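PDB 4R7F: uncharacterized protein from Parabacteroides merdae, which is of unknown function but, with three immunoglobulin-like beta-sandwich domains and a type 9 secretion system plug family domain, may take part in protein secretion. Local coordinates for residues D180-V185 and Y379-G384; Y248-L253 and I292-L297. All blocks are in the same frame, centred on the assembly; numbering follows the deposited sequence.

Contact 1 of 2, residues D180-V185 and Y379-G384; sequences DLKIFV and YYRPMG
Tyr379, Asp180 and Lys182 bury the most surface where strand 181-187 runs antiparallel to strand 373-380. Lys182 and Tyr379 form a hydrogen-bonded pair, Tyr379 N giving a bond of 2.9 Å to Lys182 O in the carbonyl plane, while Lys182 N reaches Tyr379 O from above its carbonyl plane. The tyrosine ring meets Lys182 O with its edge, and its CE2 lies 4.0 Å from CD1 of Phe184, the two side chains crossing at about a right angle. Tyr379 OH is hydrogen-bonded to Asn115 OD1. Lys182 lies alongside Arg381, an unfavourable pairing of like charges probably eased by the salt bridge from Lys182 to Asp388. Asp180, the last residue of helix 177-180, extends the ladder: its O takes an almost straight 2.7 Å bond from Arg381 N. Its carboxylate rests across Pro382, and OD2 receives a hydrogen from a water that accepts from Met383 N (selenomethionine). An alanine at Asp180 would remove the carboxylate, and with it the packing on Pro382 and the water link to Met383 N, and so would probably loosen the loop. Leu181 and Ile183 face strands 160-168 and 207-219 in a sandwich core, while strand 389-397 pairs with the far side of strand 373-380.

Contact 2 of 2, residues Y248-L253 and I292-L297; sequences YYNVEL and IVHFTL
Strands 248-253 and 290-298 are parallel neighbours in a mixed sheet, consistent with one of the immunoglobulin-like beta-sandwiches of this protein, and their short axes approach to 4.7 Å and diverge by 20°. The backbone supplies a regular parallel ladder. Ile292 N bonds to Tyr249 O and Val251 N to Ile292 O, then His294 N to Val251 O and Leu253 N to His294 O, so that Ile292 and His294 each use both N-H and C=O towards the other strand. Strand 239-245 and strand 332-340 pair with the outer sides of this couple.

Apolar contacts lie on both faces of the sheet. On the buried face, beta-branched Val251 and Val293 sit side by side and suit an extended backbone. Leu253 CG packs 3.8 Å from Val293 CG1, and its CD1 makes a CH-pi contact over the face of the Phe295 ring, 3.7 Å from the centroid; Met227 of strand 225-228 touches Leu253, Val293 and Phe295 from across the sandwich. On the face of Asn250 and His294, Ile292 sends CD1 over one face of the Tyr248 ring, offset toward its rim, and also reaches Ala336 and Leu338.

Polar groups and one water join the strands as well. The water donates to both Leu253 O and His294 O and accepts from Thr296 OG1, bridging the two strands at the Leu253 end of the ladder. On the same face as Ile292, Asn250 has CG beside its own backbone N (chi1 -80°), and its ND2 bonds weakly back to Tyr248 O. The amide and imidazole planes are only 25° apart, and His294 NE2, acting as donor, meets a lone pair of Asn250 OD1 at 2.7 Å, the oxygen lying almost exactly in the ring plane.

Contact 2 is nested within the stretch of chain that contact 1 closes: both strands of contact 2 lie in the sequence between strands 181-187 and 373-380. In space the two are separate, on opposite sides of the chain's centre, with centres 45 Å apart and nearest atoms about 25 Å apart. They also differ in kind, one an antiparallel pairing that runs out into a loop, the other a parallel pairing inside a wider sheet. No active site is established. The magnesium site of Glu223, Asp269, Asp271 and Gln371 draws its ligands from the chain between the segments of contact 1, Asp269 and Asp271 coming from the connection between strands 248-253 and 290-298. A bound Tris molecule, probably from the crystallisation liquor, lies about 4 Å from the side chain of Tyr379.

Contact 1 of 2, residues D180-V185 and Y379-G384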
ATOM      1  N   ASP A 180     -18.447  10.185  24.239  1.00 40.70           N
ATOM      2  CA  ASP A 180     -19.279   9.237  23.463  1.00 39.40           C
ATOM      3  C   ASP A 180     -18.525   8.375  22.444  1.00 34.47           C
ATOM      4  O   ASP A 180     -19.130   7.482  21.853  1.00 37.74           O
ATOM      5  CB  ASP A 180     -20.357   9.981  22.688  1.00 44.70           C
ATOM      6  CG  ASP A 180     -21.279  10.793  23.572  1.00 48.09           C
ATOM      7  OD1 ASP A 180     -21.298  10.622  24.820  1.00 51.29           O
ATOM      8  OD2 ASP A 180     -21.977  11.622  22.974  1.00 50.57           O
ATOM      9  N   LEU A 181     -17.246   8.661  22.198  1.00 30.60           N
ATOM     10  CA  LEU A 181     -16.428   7.820  21.293  1.00 31.78           C
ATOM     11  C   LEU A 181     -15.546   6.893  22.112  1.00 28.67           C
ATOM     12  O   LEU A 181     -15.056   7.285  23.163  1.00 37.26           O
ATOM     13  CB  LEU A 181     -15.523   8.693  20.416  1.00 29.83           C
ATOM     14  CG  LEU A 181     -16.242   9.625  19.433  1.00 31.50           C
ATOM     15  CD1 LEU A 181     -15.200  10.258  18.533  1.00 33.90           C
ATOM     16  CD2 LEU A 181     -17.297   8.880  18.618  1.00 24.91           C
ATOM     17  N   LYS A 182     -15.364   5.660  21.646  1.00 29.48           N
ATOM     18  CA  LYS A 182     -14.344   4.781  22.190  1.00 26.21           C
ATOM     19  C   LYS A 182     -13.489   4.370  20.991  1.00 27.02           C
ATOM     20  O   LYS A 182     -14.020   3.844  20.009  1.00 30.80           O
ATOM     21  CB  LYS A 182     -14.983   3.548  22.835  1.00 28.87           C
ATOM     22  CG  LYS A 182     -16.015   3.887  23.892  1.00 31.85           C
ATOM     23  CD  LYS A 182     -16.493   2.627  24.579  1.00 51.48           C
ATOM     24  CE  LYS A 182     -17.579   2.920  25.601  1.00 59.71           C
ATOM     25  NZ  LYS A 182     -18.858   2.284  25.228  1.00 68.15           N
ATOM     26  N   ILE A 183     -12.177   4.543  21.095  1.00 30.57           N
ATOM     27  CA  ILE A 183     -11.248   4.300  19.990  1.00 29.25           C
ATOM     28  C   ILE A 183     -10.302   3.154  20.341  1.00 30.68           C
ATOM     29  O   ILE A 183      -9.708   3.146  21.407  1.00 29.32           O
ATOM     30  CB  ILE A 183     -10.355   5.536  19.749  1.00 34.19           C
ATOM     31  CG1 ILE A 183     -11.180   6.845  19.819  1.00 38.87           C
ATOM     32  CG2 ILE A 183      -9.554   5.376  18.452  1.00 32.73           C
ATOM     33  CD1 ILE A 183     -11.624   7.409  18.512  1.00 35.20           C
ATOM     34  N   PHE A 184     -10.121   2.218  19.426  1.00 25.24           N
ATOM     35  CA  PHE A 184      -9.097   1.191  19.571  1.00 22.32           C
ATOM     36  C   PHE A 184      -8.174   1.256  18.390  1.00 26.94           C
ATOM     37  O   PHE A 184      -8.636   1.366  17.244  1.00 25.59           O
ATOM     38  CB  PHE A 184      -9.711  -0.204  19.644  1.00 28.18           C
ATOM     39  CG  PHE A 184     -10.359  -0.478  20.962  1.00 29.32           C
ATOM     40  CD1 PHE A 184     -11.555   0.095  21.274  1.00 29.46           C
ATOM     41  CD2 PHE A 184      -9.708  -1.227  21.923  1.00 34.44           C
ATOM     42  CE1 PHE A 184     -12.145  -0.116  22.511  1.00 36.26           C
ATOM     43  CE2 PHE A 184     -10.295  -1.452  23.165  1.00 34.75           C
ATOM     44  CZ  PHE A 184     -11.517  -0.891  23.454  1.00 30.43           C
ATOM     45  N   VAL A 185      -6.876   1.180  18.684  1.00 25.27           N
ATOM     46  CA  VAL A 185      -5.834   1.158  17.674  1.00 23.93           C
ATOM     47  C   VAL A 185      -4.993  -0.112  17.795  1.00 23.35           C
ATOM     48  O   VAL A 185      -4.462  -0.428  18.849  1.00 27.17           O
ATOM     49  CB  VAL A 185      -4.967   2.430  17.793  1.00 23.68           C
ATOM     50  CG1 VAL A 185      -3.867   2.414  16.769  1.00 22.44           C
ATOM     51  CG2 VAL A 185      -5.845   3.663  17.596  1.00 22.46           C
ATOM     52  N   TYR A 379     -15.728   3.664  17.722  1.00 28.39           N
ATOM     53  CA  TYR A 379     -17.001   3.208  18.220  1.00 28.23           C
ATOM     54  C   TYR A 379     -17.753   4.376  18.854  1.00 31.11           C
ATOM     55  O   TYR A 379     -17.144   5.296  19.408  1.00 27.14           O
ATOM     56  CB  TYR A 379     -16.790   2.139  19.291  1.00 32.15           C
ATOM     57  CG  TYR A 379     -16.132   0.911  18.783  1.00 26.47           C
ATOM     58  CD1 TYR A 379     -16.868  -0.126  18.257  1.00 28.44           C
ATOM     59  CD2 TYR A 379     -14.767   0.796  18.777  1.00 27.16           C
ATOM     60  CE1 TYR A 379     -16.254  -1.277  17.790  1.00 30.02           C
ATOM     61  CE2 TYR A 379     -14.148  -0.323  18.279  1.00 25.02           C
ATOM     62  CZ  TYR A 379     -14.885  -1.366  17.805  1.00 30.80           C
ATOM     63  OH  TYR A 379     -14.235  -2.482  17.287  1.00 29.13           O
ATOM     64  N   TYR A 380     -19.082   4.342  18.779  1.00 28.09           N
ATOM     65  CA  TYR A 380     -19.875   5.515  19.149  1.00 31.66           C
ATOM     66  C   TYR A 380     -20.954   5.068  20.070  1.00 31.94           C
ATOM     67  O   TYR A 380     -21.711   4.146  19.722  1.00 34.78           O
ATOM     68  CB  TYR A 380     -20.526   6.142  17.918  1.00 29.68           C
ATOM     69  CG  TYR A 380     -21.603   7.199  18.173  1.00 29.07           C
ATOM     70  CD1 TYR A 380     -21.308   8.359  18.880  1.00 37.64           C
ATOM     71  CD2 TYR A 380     -22.867   7.109  17.590  1.00 28.65           C
ATOM     72  CE1 TYR A 380     -22.255   9.373  19.054  1.00 37.82           C
ATOM     73  CE2 TYR A 380     -23.837   8.116  17.767  1.00 28.72           C
ATOM     74  CZ  TYR A 380     -23.520   9.243  18.513  1.00 34.16           C
ATOM     75  OH  TYR A 380     -24.421  10.263  18.733  1.00 35.12           O
ATOM     76  N   ARG A 381     -21.025   5.718  21.237  1.00 37.69           N
ATOM     77  CA  ARG A 381     -22.095   5.449  22.193  1.00 36.66           C
ATOM     78  C   ARG A 381     -22.562   6.631  23.015  1.00 35.42           C
ATOM     79  O   ARG A 381     -22.031   6.914  24.095  1.00 36.59           O
ATOM     80  CB  ARG A 381     -21.707   4.336  23.110  1.00 35.53           C
ATOM     81  CG  ARG A 381     -22.909   3.841  23.866  1.00 42.96           C
ATOM     82  CD  ARG A 381     -22.651   2.477  24.376  1.00 47.14           C
ATOM     83  NE  ARG A 381     -23.641   2.131  25.354  1.00 51.30           N
ATOM     84  CZ  ARG A 381     -23.569   1.038  26.098  1.00 52.00           C
ATOM     85  NH1 ARG A 381     -22.565   0.174  25.940  1.00 42.31           N
ATOM     86  NH2 ARG A 381     -24.516   0.806  26.984  1.00 47.46           N
ATOM     87  N   PRO A 382     -23.587   7.316  22.519  1.00 34.44           N
ATOM     88  CA  PRO A 382     -24.134   8.473  23.248  1.00 42.87           C
ATOM     89  C   PRO A 382     -24.952   8.013  24.454  1.00 38.17           C
ATOM     90  O   PRO A 382     -25.314   6.842  24.508  1.00 28.30           O
ATOM     91  CB  PRO A 382     -25.041   9.131  22.203  1.00 45.53           C
ATOM     92  CG  PRO A 382     -25.556   7.977  21.386  1.00 39.51           C
ATOM     93  CD  PRO A 382     -24.432   6.930  21.374  1.00 37.77           C
HETATM   94  N   MSE A 383     -25.211   8.910  25.408  1.00 51.82           N
HETATM   95  CA  MSE A 383     -25.956   8.528  26.620  0.50 54.22           C
HETATM   96  C   MSE A 383     -27.276   7.902  26.217  1.00 46.65           C
HETATM   97  O   MSE A 383     -27.924   8.286  25.247  1.00 50.42           O
HETATM   98  CB  MSE A 383     -26.088   9.676  27.639  0.50 67.43           C
HETATM   99  CG  MSE A 383     -25.056   9.556  28.780  0.50 65.93           C
HETATM  100 SE   MSE A 383     -25.382   7.969  29.923  0.38 84.35          SE
HETATM  101  CE  MSE A 383     -27.282   8.246  30.386  0.50 83.10           C
ATOM    102  N   GLY A 384     -27.649   6.861  26.949  1.00 54.57           N
ATOM    103  CA  GLY A 384     -28.889   6.148  26.664  1.00 60.52           C
ATOM    104  C   GLY A 384     -28.852   5.108  25.548  1.00 68.92           C
ATOM    105  O   GLY A 384     -29.785   4.320  25.442  1.00 57.89           O
TER
HETATM  106  O   HOH W   1     -24.601  11.913  24.698  1.00 52.26           O

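Contact 2 of 2, residues Y248-L253 and I292-L297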
ATOM      1  N   TYR A 248       4.041 -38.299   9.984  1.00 39.91           N
ATOM      2  CA  TYR A 248       4.172 -36.890   9.549  1.00 34.44           C
ATOM      3  C   TYR A 248       5.493 -36.572   8.895  1.00 35.88           C
ATOM      4  O   TYR A 248       6.568 -37.075   9.289  1.00 32.03           O
ATOM      5  CB  TYR A 248       4.088 -35.937  10.747  1.00 32.17           C
ATOM      6  CG  TYR A 248       2.795 -35.920  11.561  1.00 32.01           C
ATOM      7  CD1 TYR A 248       1.575 -35.536  10.994  1.00 40.62           C
ATOM      8  CD2 TYR A 248       2.815 -36.224  12.919  1.00 30.84           C
ATOM      9  CE1 TYR A 248       0.407 -35.481  11.764  1.00 42.67           C
ATOM     10  CE2 TYR A 248       1.657 -36.173  13.688  1.00 39.94           C
ATOM     11  CZ  TYR A 248       0.456 -35.811  13.114  1.00 41.24           C
ATOM     12  OH  TYR A 248      -0.669 -35.786  13.909  1.00 42.21           O
ATOM     13  N   TYR A 249       5.429 -35.693   7.913  1.00 35.07           N
ATOM     14  CA  TYR A 249       6.646 -34.997   7.479  1.00 40.43           C
ATOM     15  C   TYR A 249       7.001 -33.939   8.506  1.00 32.83           C
ATOM     16  O   TYR A 249       6.122 -33.356   9.119  1.00 38.40           O
ATOM     17  CB  TYR A 249       6.455 -34.331   6.120  1.00 37.77           C
ATOM     18  CG  TYR A 249       6.455 -35.323   5.013  1.00 37.60           C
ATOM     19  CD1 TYR A 249       7.649 -35.756   4.454  1.00 46.53           C
ATOM     20  CD2 TYR A 249       5.264 -35.848   4.526  1.00 43.12           C
ATOM     21  CE1 TYR A 249       7.658 -36.680   3.435  1.00 44.11           C
ATOM     22  CE2 TYR A 249       5.267 -36.772   3.497  1.00 42.55           C
ATOM     23  CZ  TYR A 249       6.466 -37.191   2.962  1.00 45.00           C
ATOM     24  OH  TYR A 249       6.478 -38.115   1.927  1.00 58.28           O
ATOM     25  N   ASN A 250       8.292 -33.723   8.687  1.00 35.32           N
ATOM     26  CA  ASN A 250       8.827 -32.800   9.666  1.00 38.00           C
ATOM     27  C   ASN A 250       9.685 -31.786   8.948  1.00 40.72           C
ATOM     28  O   ASN A 250      10.639 -32.136   8.245  1.00 35.95           O
ATOM     29  CB  ASN A 250       9.696 -33.526  10.705  1.00 35.84           C
ATOM     30  CG  ASN A 250       8.870 -34.220  11.787  1.00 36.36           C
ATOM     31  OD1 ASN A 250       8.821 -33.764  12.917  1.00 39.93           O
ATOM     32  ND2 ASN A 250       8.221 -35.332  11.440  1.00 43.53           N
ATOM     33  N   VAL A 251       9.342 -30.529   9.137  1.00 31.44           N
ATOM     34  CA  VAL A 251      10.119 -29.437   8.601  1.00 34.30           C
ATOM     35  C   VAL A 251      11.041 -28.808   9.633  1.00 35.63           C
ATOM     36  O   VAL A 251      10.569 -28.140  10.548  1.00 37.58           O
ATOM     37  CB  VAL A 251       9.210 -28.346   8.082  1.00 29.31           C
ATOM     38  CG1 VAL A 251      10.056 -27.278   7.387  1.00 39.23           C
ATOM     39  CG2 VAL A 251       8.151 -28.947   7.164  1.00 32.76           C
ATOM     40  N   GLU A 252      12.352 -29.000   9.469  1.00 38.20           N
ATOM     41  CA  GLU A 252      13.326 -28.340  10.325  1.00 39.50           C
ATOM     42  C   GLU A 252      13.620 -26.973   9.719  1.00 40.66           C
ATOM     43  O   GLU A 252      14.188 -26.877   8.636  1.00 34.95           O
ATOM     44  CB  GLU A 252      14.608 -29.175  10.465  1.00 42.08           C
ATOM     45  CG  GLU A 252      15.452 -28.823  11.697  1.00 64.90           C
ATOM     46  CD  GLU A 252      16.963 -29.010  11.483  1.00 75.37           C
ATOM     47  OE1 GLU A 252      17.336 -29.622  10.465  1.00 67.37           O
ATOM     48  OE2 GLU A 252      17.784 -28.547  12.319  1.00 63.32           O
ATOM     49  N   LEU A 253      13.201 -25.915  10.404  1.00 40.12           N
ATOM     50  CA  LEU A 253      13.487 -24.587   9.956  1.00 32.54           C
ATOM     51  C   LEU A 253      14.923 -24.278  10.339  1.00 30.68           C
ATOM     52  O   LEU A 253      15.449 -24.787  11.333  1.00 31.31           O
ATOM     53  CB  LEU A 253      12.572 -23.552  10.617  1.00 32.24           C
ATOM     54  CG  LEU A 253      11.080 -23.590  10.355  1.00 36.32           C
ATOM     55  CD1 LEU A 253      10.326 -22.490  11.116  1.00 41.35           C
ATOM     56  CD2 LEU A 253      10.855 -23.417   8.900  1.00 29.27           C
ATOM     57  N   ILE A 292       4.769 -31.315  10.742  1.00 34.13           N
ATOM     58  CA  ILE A 292       5.258 -30.783  12.002  1.00 34.94           C
ATOM     59  C   ILE A 292       6.354 -29.799  11.676  1.00 39.79           C
ATOM     60  O   ILE A 292       7.381 -30.188  11.127  1.00 31.95           O
ATOM     61  CB  ILE A 292       5.900 -31.844  12.899  1.00 41.11           C
ATOM     62  CG1 ILE A 292       4.930 -32.970  13.213  1.00 37.21           C
ATOM     63  CG2 ILE A 292       6.374 -31.216  14.201  1.00 34.57           C
ATOM     64  CD1 ILE A 292       3.752 -32.507  14.013  1.00 43.82           C
ATOM     65  N   VAL A 293       6.158 -28.527  12.013  1.00 28.40           N
ATOM     66  CA  VAL A 293       7.220 -27.552  11.775  1.00 27.45           C
ATOM     67  C   VAL A 293       7.981 -27.234  13.052  1.00 26.03           C
ATOM     68  O   VAL A 293       7.376 -26.971  14.068  1.00 28.63           O
ATOM     69  CB  VAL A 293       6.660 -26.297  11.143  1.00 28.40           C
ATOM     70  CG1 VAL A 293       7.770 -25.318  10.827  1.00 29.23           C
ATOM     71  CG2 VAL A 293       5.862 -26.685   9.903  1.00 27.52           C
ATOM     72  N   HIS A 294       9.318 -27.251  12.964  1.00 30.05           N
ATOM     73  CA  HIS A 294      10.188 -27.076  14.100  1.00 31.09           C
ATOM     74  C   HIS A 294      10.866 -25.733  14.049  1.00 31.32           C
ATOM     75  O   HIS A 294      11.637 -25.453  13.116  1.00 29.73           O
ATOM     76  CB  HIS A 294      11.284 -28.142  14.153  1.00 29.69           C
ATOM     77  CG  HIS A 294      10.766 -29.532  14.249  1.00 28.37           C
ATOM     78  ND1 HIS A 294      10.656 -30.209  15.443  1.00 32.72           N
ATOM     79  CD2 HIS A 294      10.313 -30.376  13.295  1.00 31.98           C
ATOM     80  CE1 HIS A 294      10.152 -31.404  15.222  1.00 27.92           C
ATOM     81  NE2 HIS A 294       9.916 -31.523  13.931  1.00 32.74           N
ATOM     82  N   PHE A 295      10.602 -24.931  15.081  1.00 28.57           N
ATOM     83  CA  PHE A 295      11.181 -23.587  15.203  1.00 29.77           C
ATOM     84  C   PHE A 295      12.281 -23.621  16.228  1.00 30.21           C
ATOM     85  O   PHE A 295      12.119 -24.262  17.268  1.00 32.96           O
ATOM     86  CB  PHE A 295      10.148 -22.582  15.698  1.00 33.12           C
ATOM     87  CG  PHE A 295       9.020 -22.327  14.738  1.00 31.63           C
ATOM     88  CD1 PHE A 295       7.974 -23.216  14.630  1.00 25.81           C
ATOM     89  CD2 PHE A 295       8.978 -21.166  14.007  1.00 32.43           C
ATOM     90  CE1 PHE A 295       6.927 -22.954  13.787  1.00 26.61           C
ATOM     91  CE2 PHE A 295       7.937 -20.910  13.148  1.00 27.48           C
ATOM     92  CZ  PHE A 295       6.908 -21.800  13.042  1.00 28.12           C
ATOM     93  N   THR A 296      13.351 -22.882  15.958  1.00 26.71           N
ATOM     94  CA  THR A 296      14.497 -22.813  16.833  1.00 30.56           C
ATOM     95  C   THR A 296      14.971 -21.388  16.933  1.00 27.78           C
ATOM     96  O   THR A 296      15.245 -20.778  15.899  1.00 33.93           O
ATOM     97  CB  THR A 296      15.656 -23.680  16.286  1.00 34.53           C
ATOM     98  OG1 THR A 296      15.239 -25.049  16.245  1.00 39.05           O
ATOM     99  CG2 THR A 296      16.829 -23.598  17.184  1.00 37.59           C
ATOM    100  N   LEU A 297      15.058 -20.853  18.159  1.00 28.19           N
ATOM    101  CA  LEU A 297      15.656 -19.538  18.402  1.00 27.08           C
ATOM    102  C   LEU A 297      16.860 -19.683  19.314  1.00 29.96           C
ATOM    103  O   LEU A 297      16.706 -19.953  20.486  1.00 32.24           O
ATOM    104  CB  LEU A 297      14.639 -18.562  19.001  1.00 29.21           C
ATOM    105  CG  LEU A 297      15.182 -17.197  19.474  1.00 36.31           C
ATOM    106  CD1 LEU A 297      15.745 -16.392  18.309  1.00 33.63           C
ATOM    107  CD2 LEU A 297      14.118 -16.400  20.202  1.00 29.07           C
TER
HETATM  108  O   HOH W   2      14.258 -25.362  13.649  1.00 36.09           O